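Local coordinates for protein metallo-beta-lactamase (Simiduia agarivorans, PDB 6MFI) that probably hydrolyses beta-lactam antibiotics as a class B3 metallo-beta-lactamase, using two zinc ions held in its active site, at residues A[62-67]-A[112-117]. Residues are numbered along the deposited sequence; the frame is centred on the assembly and turned at random.
With ZN (zinc ion), chain C; ZN (zinc ion), chain B.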
loop_
_atom_site.group_PDB
_atom_site.type_symbol
_atom_site.label_atom_id
_atom_site.label_comp_id
_atom_site.label_asym_id
_atom_site.label_seq_id
_atom_site.Cartn_x
_atom_site.Cartn_y
_atom_site.Cartn_z
ATOM N N CYS A 62 3.328 -2.607 -12.878
ATOM C CA CYS A 62 4.773 -2.451 -12.765
ATOM C C CYS A 62 5.168 -1.232 -11.944
ATOM O O CYS A 62 6.312 -1.157 -11.482
ATOM C CB CYS A 62 5.413 -2.358 -14.153
ATOM S SG CYS A 62 5.171 -3.800 -15.210
ATOM N N GLY A 63 4.255 -0.283 -11.747
ATOM C CA GLY A 63 4.572 0.930 -11.019
ATOM C C GLY A 63 3.798 1.101 -9.727
ATOM O O GLY A 63 4.228 1.843 -8.839
ATOM N N ILE A 64 2.658 0.422 -9.606
ATOM C CA ILE A 64 1.795 0.532 -8.435
ATOM C C ILE A 64 1.522 -0.865 -7.897
ATOM O O ILE A 64 1.177 -1.774 -8.660
ATOM C CB ILE A 64 0.475 1.254 -8.764
ATOM C CG1 ILE A 64 0.749 2.698 -9.191
ATOM C CG2 ILE A 64 -0.467 1.217 -7.568
ATOM C CD1 ILE A 64 1.420 3.537 -8.124
ATOM N N ALA A 65 1.665 -1.032 -6.586
ATOM C CA ALA A 65 1.508 -2.329 -5.950
ATOM C C ALA A 65 0.066 -2.565 -5.516
ATOM O O ALA A 65 -0.653 -1.638 -5.131
ATOM C CB ALA A 65 2.432 -2.451 -4.738
ATOM N N ALA A 66 -0.347 -3.827 -5.591
ATOM C CA ALA A 66 -1.614 -4.291 -5.043
ATOM C C ALA A 66 -1.373 -5.665 -4.442
ATOM O O ALA A 66 -0.839 -6.550 -5.115
ATOM C CB ALA A 66 -2.708 -4.351 -6.114
ATOM N N ILE A 67 -1.751 -5.839 -3.179
ATOM C CA ILE A 67 -1.414 -7.034 -2.414
ATOM C C ILE A 67 -2.677 -7.859 -2.213
ATOM O O ILE A 67 -3.659 -7.376 -1.634
ATOM C CB ILE A 67 -0.768 -6.675 -1.068
ATOM C CG1 ILE A 67 0.413 -5.726 -1.282
ATOM C CG2 ILE A 67 -0.322 -7.933 -0.339
ATOM C CD1 ILE A 67 1.463 -6.263 -2.232
ATOM N N HIS A 112 -4.270 8.425 -2.141
ATOM C CA HIS A 112 -3.904 9.117 -3.368
ATOM C C HIS A 112 -4.442 8.362 -4.579
ATOM O O HIS A 112 -4.662 7.149 -4.530
ATOM C CB HIS A 112 -2.388 9.282 -3.472
ATOM C CG HIS A 112 -1.860 10.473 -2.735
ATOM N ND1 HIS A 112 -0.527 10.823 -2.741
ATOM C CD2 HIS A 112 -2.487 11.398 -1.969
ATOM C CE1 HIS A 112 -0.355 11.910 -2.010
ATOM N NE2 HIS A 112 -1.529 12.279 -1.530
ATOM N N ILE A 113 -4.646 9.101 -5.673
ATOM C CA ILE A 113 -5.338 8.553 -6.838
ATOM C C ILE A 113 -4.565 7.392 -7.453
ATOM O O ILE A 113 -5.163 6.478 -8.033
ATOM C CB ILE A 113 -5.602 9.668 -7.872
ATOM C CG1 ILE A 113 -6.411 9.130 -9.056
ATOM C CG2 ILE A 113 -4.294 10.287 -8.345
ATOM C CD1 ILE A 113 -6.662 10.151 -10.144
ATOM N N ASP A 114 -3.236 7.394 -7.335
ATOM C CA ASP A 114 -2.454 6.322 -7.936
ATOM C C ASP A 114 -2.546 5.014 -7.161
ATOM O O ASP A 114 -2.025 4.000 -7.634
ATOM C CB ASP A 114 -0.988 6.741 -8.073
ATOM C CG ASP A 114 -0.389 7.211 -6.765
ATOM O OD1 ASP A 114 -1.061 7.974 -6.042
ATOM O OD2 ASP A 114 0.758 6.820 -6.464
ATOM N N HIS A 115 -3.196 5.006 -6.000
ATOM C CA HIS A 115 -3.333 3.799 -5.196
ATOM C C HIS A 115 -4.774 3.389 -4.934
ATOM O O HIS A 115 -5.034 2.195 -4.771
ATOM C CB HIS A 115 -2.616 3.970 -3.848
ATOM C CG HIS A 115 -1.165 4.316 -3.977
ATOM N ND1 HIS A 115 -0.244 3.462 -4.544
ATOM C CD2 HIS A 115 -0.479 5.425 -3.618
ATOM C CE1 HIS A 115 0.948 4.031 -4.526
ATOM N NE2 HIS A 115 0.834 5.221 -3.967
ATOM N N VAL A 116 -5.711 4.334 -4.887
ATOM C CA VAL A 116 -7.102 4.018 -4.576
ATOM C C VAL A 116 -8.020 4.601 -5.642
ATOM O O VAL A 116 -9.240 4.667 -5.453
ATOM C CB VAL A 116 -7.490 4.534 -3.179
ATOM C CG1 VAL A 116 -6.653 3.856 -2.106
ATOM C CG2 VAL A 116 -7.330 6.044 -3.110
ATOM N N GLY A 117 -7.443 5.024 -6.768
ATOM C CA GLY A 117 -8.246 5.643 -7.810
ATOM C C GLY A 117 -9.285 4.705 -8.395
ATOM O O GLY A 117 -10.389 5.127 -8.746
HETATM ZN ZN ZN C . 0.768 9.274 -2.512
HETATM ZN ZN ZN B . 1.877 6.991 -4.779
HETATM O O HOH W 1 -0.716 0.897 -4.280
HETATM O O HOH W 2 1.372 8.865 -4.353
#
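The HxHxDH zinc-binding motif of the metallo-beta-lactamase superfamily meets Ile64 through its last two residues, Asp114 and His115. CG2, CG1 and CD1 of Ile64 all gather round the backbone O of Asp114, CG2 nearest at 3.2 Å. CD1 also reaches on to the metal ligands, 3.7 Å from Asp114 OD2 and equally close to His115 CE1. A chi2 of -61° folds CD1 back beside CG2, so both methyls of Ile64 meet the carbonyl O of Asp114, and the Ile64 side chain crosses that of His115 at about a right angle. Asp114 O is buried against this hydrocarbon without a polar partner.

No direct hydrogen bond joins the segments, but a water does: it donates to Ala65 O and accepts from His115 ND1 (2.6 Å). That bond places the proton on ND1 and leaves NE2 to coordinate one zinc at 2.2 Å, so the bridge probably helps fix the ring's rotation. Asp114 OD2 binds the same zinc at 2.0 Å, and the carboxylate carbon CG sits 3.5 Å above the His115 ring plane, offset toward its rim. A second water is 2.0 Å from each zinc, consistent with the bridging nucleophile of dinuclear enzymes of this family.

His253 completes the protein ligands of the Asp114-His115 zinc, while His110, His112 and His188 hold the other. His112 is the N-cap residue of helix 113-116, and its O accepts from both His115 N and Val116 N. Facing it, residues 62-67 run from the Cys37-Cys62 disulfide into strand 67-71, between strands 56-58 and 74-78 of the seven-stranded sheet.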